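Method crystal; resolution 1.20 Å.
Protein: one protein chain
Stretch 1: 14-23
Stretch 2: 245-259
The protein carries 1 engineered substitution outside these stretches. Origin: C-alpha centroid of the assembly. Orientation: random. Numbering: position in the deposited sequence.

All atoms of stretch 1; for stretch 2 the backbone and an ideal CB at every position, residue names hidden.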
# COMPACT_ATOMS: atom_id res chain seq x y z
N ALA A 14 3.80 -1.90 -17.54
CA ALA A 14 2.63 -2.20 -18.34
C ALA A 14 1.73 -3.22 -17.66
O ALA A 14 2.19 -4.15 -16.99
CB ALA A 14 3.15 -2.75 -19.66
N LEU A 15 0.44 -3.03 -17.81
CA LEU A 15 -0.54 -4.03 -17.50
C LEU A 15 -1.16 -4.58 -18.77
O LEU A 15 -1.12 -3.86 -19.76
CB LEU A 15 -1.68 -3.47 -16.61
CG LEU A 15 -1.33 -3.60 -15.12
CD1 LEU A 15 -0.66 -2.32 -14.63
CD2 LEU A 15 -2.55 -3.91 -14.28
N PRO A 16 -1.72 -5.78 -18.75
CA PRO A 16 -2.43 -6.27 -19.96
C PRO A 16 -3.59 -5.34 -20.29
O PRO A 16 -4.38 -5.00 -19.38
CB PRO A 16 -2.95 -7.63 -19.50
CG PRO A 16 -1.98 -8.06 -18.43
CD PRO A 16 -1.76 -6.76 -17.67
N LEU A 17 -3.69 -4.91 -21.54
CA LEU A 17 -4.82 -4.01 -21.90
C LEU A 17 -6.17 -4.63 -21.52
O LEU A 17 -7.06 -3.92 -21.07
CB LEU A 17 -4.81 -3.73 -23.39
CG LEU A 17 -5.89 -2.79 -23.88
CD1 LEU A 17 -5.96 -1.49 -23.07
CD2 LEU A 17 -5.63 -2.49 -25.36
N GLU A 18 -6.30 -5.95 -21.65
CA GLU A 18 -7.57 -6.63 -21.34
C GLU A 18 -7.90 -6.49 -19.85
O GLU A 18 -9.06 -6.34 -19.42
CB GLU A 18 -7.52 -8.13 -21.65
CG GLU A 18 -6.14 -8.74 -21.49
CD GLU A 18 -5.26 -8.82 -22.71
OE1 GLU A 18 -4.70 -7.79 -23.16
OE2 GLU A 18 -5.08 -9.95 -23.25
N VAL A 19 -6.88 -6.56 -19.03
CA VAL A 19 -7.10 -6.41 -17.59
C VAL A 19 -7.55 -4.99 -17.29
O VAL A 19 -8.47 -4.79 -16.49
CB VAL A 19 -5.81 -6.74 -16.85
CG1 VAL A 19 -5.91 -6.25 -15.41
CG2 VAL A 19 -5.58 -8.24 -16.91
N LEU A 20 -6.90 -3.98 -17.90
CA LEU A 20 -7.31 -2.61 -17.69
C LEU A 20 -8.74 -2.43 -18.17
O LEU A 20 -9.52 -1.78 -17.53
CB LEU A 20 -6.40 -1.67 -18.45
CG LEU A 20 -4.95 -1.61 -17.97
CD1 LEU A 20 -4.13 -0.78 -18.93
CD2 LEU A 20 -4.88 -1.02 -16.58
N GLU A 21 -9.09 -3.02 -19.30
CA GLU A 21 -10.45 -2.86 -19.82
C GLU A 21 -11.47 -3.52 -18.90
O GLU A 21 -12.58 -3.00 -18.68
CB GLU A 21 -10.56 -3.43 -21.22
CG GLU A 21 -9.74 -2.62 -22.23
CD GLU A 21 -9.81 -3.29 -23.60
OE1 GLU A 21 -10.21 -4.49 -23.66
OE2 GLU A 21 -9.47 -2.60 -24.58
N ARG A 22 -11.15 -4.68 -18.37
CA ARG A 22 -12.06 -5.39 -17.46
C ARG A 22 -12.28 -4.60 -16.17
O ARG A 22 -13.41 -4.44 -15.68
CB ARG A 22 -11.48 -6.77 -17.09
CG ARG A 22 -11.68 -7.87 -18.11
CD ARG A 22 -10.80 -9.11 -17.97
NE ARG A 22 -10.46 -9.72 -19.25
CZ ARG A 22 -9.38 -10.46 -19.48
NH1 ARG A 22 -8.54 -10.66 -18.46
NH2 ARG A 22 -9.08 -11.02 -20.67
N ALA A 23 -11.18 -4.14 -15.60
CA ALA A 23 -11.24 -3.40 -14.35
C ALA A 23 -11.99 -2.07 -14.58
O ALA A 23 -12.79 -1.65 -13.72
CB ALA A 23 -9.88 -3.18 -13.76
N UNK A 245 -4.99 -5.88 -4.62
CA UNK A 245 -5.15 -7.30 -4.60
C UNK A 245 -6.18 -7.76 -5.61
O UNK A 245 -5.98 -8.77 -6.27
CB UNK A 245 -5.54 -7.76 -3.19
N UNK A 246 -7.29 -7.01 -5.76
CA UNK A 246 -8.23 -7.26 -6.82
C UNK A 246 -7.55 -7.25 -8.19
O UNK A 246 -7.83 -8.10 -9.06
CB UNK A 246 -9.35 -6.22 -6.77
N UNK A 247 -6.65 -6.30 -8.41
CA UNK A 247 -5.97 -6.21 -9.72
C UNK A 247 -4.96 -7.33 -9.89
O UNK A 247 -4.85 -7.89 -10.99
CB UNK A 247 -5.27 -4.86 -9.87
N UNK A 248 -4.25 -7.71 -8.84
CA UNK A 248 -3.42 -8.92 -8.90
C UNK A 248 -4.26 -10.12 -9.31
O UNK A 248 -3.88 -10.92 -10.19
CB UNK A 248 -2.75 -9.18 -7.55
N UNK A 249 -5.44 -10.25 -8.70
CA UNK A 249 -6.32 -11.39 -9.09
C UNK A 249 -6.60 -11.39 -10.57
O UNK A 249 -6.51 -12.41 -11.24
CB UNK A 249 -7.65 -11.34 -8.33
N UNK A 250 -6.90 -10.21 -11.11
CA UNK A 250 -7.17 -10.11 -12.56
C UNK A 250 -5.94 -10.44 -13.37
O UNK A 250 -6.02 -11.09 -14.43
CB UNK A 250 -7.66 -8.71 -12.93
N UNK A 251 -4.78 -10.01 -12.93
CA UNK A 251 -3.57 -10.33 -13.69
C UNK A 251 -3.27 -11.81 -13.66
O UNK A 251 -2.86 -12.41 -14.67
CB UNK A 251 -2.37 -9.55 -13.14
N UNK A 252 -3.52 -12.46 -12.54
CA UNK A 252 -3.29 -13.90 -12.45
C UNK A 252 -4.22 -14.66 -13.39
O UNK A 252 -3.82 -15.64 -14.02
CB UNK A 252 -3.48 -14.38 -11.01
N UNK A 253 -5.47 -14.21 -13.47
CA UNK A 253 -6.36 -14.81 -14.48
C UNK A 253 -5.78 -14.69 -15.88
O UNK A 253 -5.81 -15.61 -16.66
CB UNK A 253 -7.74 -14.15 -14.44
N UNK A 254 -5.26 -13.50 -16.19
CA UNK A 254 -4.68 -13.30 -17.54
C UNK A 254 -3.48 -14.21 -17.75
O UNK A 254 -3.31 -14.76 -18.83
CB UNK A 254 -4.26 -11.84 -17.74
N UNK A 255 -2.64 -14.39 -16.72
CA UNK A 255 -1.47 -15.28 -16.93
C UNK A 255 -1.97 -16.68 -17.26
O UNK A 255 -1.42 -17.37 -18.14
CB UNK A 255 -0.56 -15.31 -15.70
N UNK A 256 -3.01 -17.09 -16.55
CA UNK A 256 -3.55 -18.44 -16.83
C UNK A 256 -4.02 -18.48 -18.27
O UNK A 256 -3.79 -19.46 -18.99
CB UNK A 256 -4.70 -18.80 -15.88
N UNK A 257 -4.67 -17.42 -18.73
CA UNK A 257 -5.20 -17.41 -20.09
C UNK A 257 -4.11 -17.43 -21.15
O UNK A 257 -4.38 -17.77 -22.31
CB UNK A 257 -6.09 -16.18 -20.29
N UNK A 258 -2.94 -16.99 -20.74
CA UNK A 258 -1.81 -16.86 -21.63
C UNK A 258 -1.03 -18.18 -21.68
O UNK A 258 0.02 -18.22 -22.28
CB UNK A 258 -0.91 -15.71 -21.18
N UNK A 259 -1.54 -19.23 -21.02
CA UNK A 259 -0.83 -20.52 -20.98
C UNK A 259 -0.05 -20.73 -19.72
O UNK A 259 0.88 -21.56 -19.68
CB UNK A 259 0.12 -20.64 -22.17

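Stretch 2 is helical from 245 to 257, and its axis passes helix 17-23 at 9.7 Å with 136° between their N-to-C directions. The closest CA pairing, Val-19 CA with the CA of position 250, sets the register.

At 245 the ideal CB has nothing of stretch 1 within 5.5 Å, so stretch 1 sets no preference; the residue is Ile-245. Position 246 is equally empty around its CB, which points sideways, and only a long side chain could reach the end of stretch 1. Tyr-246 does so: with chi1 in t, its OH comes 3.4 Å from Ala-23 CA, while Ala-23 CB lies at the ring edge. Water 2 donates to Tyr-246 OH (3.0 Å) and to Ala-23 O (2.9 Å), bridging the two.

Position 247 also points sideways, its ideal CB 5.3 Å from Leu-15 CD2. The visible neighbours, Leu-15, Val-19 and Ala-23, are apolar, so a long, flexible apolar chain would suit, with leucine or isoleucine conceivable. Met-247, m at all three chi angles, brings SD to 3.6 Å from Ala-23 CB and CE to 3.7 Å from Leu-15 CD2 and 3.8 Å from Val-19 CG1.

Positions 248 and 249 have no contact, the CB of 248 pointing away; they hold Val-248 and Asn-249.

At 250 CB points toward stretch 1, 3.9 Å from Val-19 CG1 in its ideal place. A small residue would suit the close approach, but a longer chain could turn toward Arg-22, where an acid or amide is plausible. Glu-250 does not pair directly with that arginine: water 1 accepts from Arg-22 NH1 (2.5 Å) and donates to Glu-250 O (2.8 Å) and Glu-250 OE2 (2.9 Å). Its other oxygen, OE1, is engaged by the side chain at 253.

Position 251 points sideways; its ideal CB lies 5.1 Å from Val-19 CG2 and 5.4 Å from Pro-16 CD, favouring a modest aliphatic. Val-251 places CG2 4.2 Å from Leu-15 CD2. With 247, 250 and 254 it forms the hole that receives Val-19.

Position 252 is out of reach (Leu-252). The CB of 253 points toward stretch 1, its ideal place 5.4 Å from Arg-22 NH1, a positive charge that would favour an acid or neutral polar chain. Lys-253 is not predicted by this; its NZ forms a salt bridge with Glu-250 OE1 at 2.9 Å.

At 254 the ideal CB faces Val-19 CG2 (3.9 Å) and Pro-16 CG (4.5 Å), with the Glu-18 carboxylate beyond. A large flat side chain suits the proline, and a donor would suit the acid. Trp-254 offers both: Pro-16 CB sits 3.5 Å from its five-membered-ring centroid, 11° off the normal, and NE1 gives a weak hydrogen bond to Glu-18 OE2 (3.1 Å).

The CB of 255 points away and 256 is out of reach; they hold Ile-255 and Glu-256. Position 257 points toward stretch 1 from a distance, so a long acid could meet Arg-22; Glu-257 OE1 accepts from Arg-22 NH2 (3.3 Å) in a salt bridge.

Position 258 points sideways, where a long base could seek Glu-18. Arg-258 NH2 reaches Glu-18 OE2 at 2.5 Å, a salt bridge.

At 259, phi/psi of 99/18 would jam a CB against the preceding carbonyl O, calling for Gly-259.

Stretch 2 (245-259) IYMVNEVLKWIEERG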
# COMPACT_ATOMS: atom_id res chain seq x y z
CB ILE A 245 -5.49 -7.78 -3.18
CG1 ILE A 245 -4.26 -7.55 -2.29
CG2 ILE A 245 -5.94 -9.21 -3.13
CD1 ILE A 245 -4.59 -7.56 -0.79
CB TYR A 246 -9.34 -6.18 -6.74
CG TYR A 246 -10.08 -5.98 -8.04
CD1 TYR A 246 -11.12 -6.83 -8.44
CD2 TYR A 246 -9.75 -4.91 -8.88
CE1 TYR A 246 -11.77 -6.62 -9.62
CE2 TYR A 246 -10.40 -4.70 -10.06
CZ TYR A 246 -11.41 -5.56 -10.42
OH TYR A 246 -12.05 -5.32 -11.61
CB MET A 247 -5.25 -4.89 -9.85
CG MET A 247 -6.05 -3.63 -10.07
SD MET A 247 -7.11 -3.69 -11.54
CE MET A 247 -5.92 -3.42 -12.86
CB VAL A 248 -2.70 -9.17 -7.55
CG1 VAL A 248 -2.02 -10.54 -7.52
CG2 VAL A 248 -1.68 -8.06 -7.30
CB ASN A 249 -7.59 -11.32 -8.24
CG ASN A 249 -8.36 -12.64 -8.28
OD1 ASN A 249 -7.82 -13.74 -8.19
ND2 ASN A 249 -9.67 -12.48 -8.40
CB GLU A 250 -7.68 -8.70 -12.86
CG GLU A 250 -9.08 -8.43 -12.31
CD GLU A 250 -10.11 -9.48 -12.72
OE1 GLU A 250 -10.79 -10.01 -11.82
OE2 GLU A 250 -10.22 -9.79 -13.93
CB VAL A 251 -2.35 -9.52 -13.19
CG1 VAL A 251 -1.08 -10.06 -13.83
CG2 VAL A 251 -2.50 -8.03 -13.48
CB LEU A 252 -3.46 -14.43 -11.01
CG LEU A 252 -2.53 -13.78 -9.97
CD1 LEU A 252 -2.92 -14.33 -8.62
CD2 LEU A 252 -1.07 -14.04 -10.28
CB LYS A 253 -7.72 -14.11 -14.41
CG LYS A 253 -8.60 -14.48 -13.23
CD LYS A 253 -9.78 -13.48 -13.18
CE LYS A 253 -10.60 -13.73 -11.89
NZ LYS A 253 -11.72 -12.74 -11.83
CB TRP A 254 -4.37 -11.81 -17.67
CG TRP A 254 -3.60 -11.43 -18.90
CD1 TRP A 254 -4.15 -11.06 -20.12
CD2 TRP A 254 -2.17 -11.35 -19.08
NE1 TRP A 254 -3.14 -10.77 -21.02
CE2 TRP A 254 -1.94 -10.94 -20.40
CE3 TRP A 254 -1.08 -11.60 -18.24
CZ2 TRP A 254 -0.64 -10.77 -20.89
CZ3 TRP A 254 0.20 -11.43 -18.72
CH2 TRP A 254 0.41 -11.02 -20.04
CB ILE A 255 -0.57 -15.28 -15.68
CG1 ILE A 255 0.10 -13.94 -15.43
CG2 ILE A 255 0.52 -16.37 -15.82
CD1 ILE A 255 0.90 -13.80 -14.14
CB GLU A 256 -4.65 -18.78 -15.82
CG GLU A 256 -5.38 -20.06 -16.09
CD GLU A 256 -4.70 -21.36 -15.71
OE1 GLU A 256 -5.45 -22.32 -15.39
OE2 GLU A 256 -3.45 -21.47 -15.74
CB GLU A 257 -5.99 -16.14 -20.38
CG GLU A 257 -7.30 -15.99 -19.67
CD GLU A 257 -7.88 -14.59 -19.85
OE1 GLU A 257 -7.14 -13.64 -20.23
OE2 GLU A 257 -9.09 -14.45 -19.60
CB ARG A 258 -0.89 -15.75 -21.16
CG ARG A 258 -1.37 -14.32 -21.29
CD ARG A 258 -1.17 -13.85 -22.74
NE ARG A 258 -2.31 -13.17 -23.26
CZ ARG A 258 -3.58 -13.03 -22.96
NH1 ARG A 258 -4.20 -13.58 -21.92
NH2 ARG A 258 -4.29 -12.25 -23.79
O HOH W 1 -8.29 -10.52 -15.98
O HOH W 2 -12.73 -2.47 -10.97
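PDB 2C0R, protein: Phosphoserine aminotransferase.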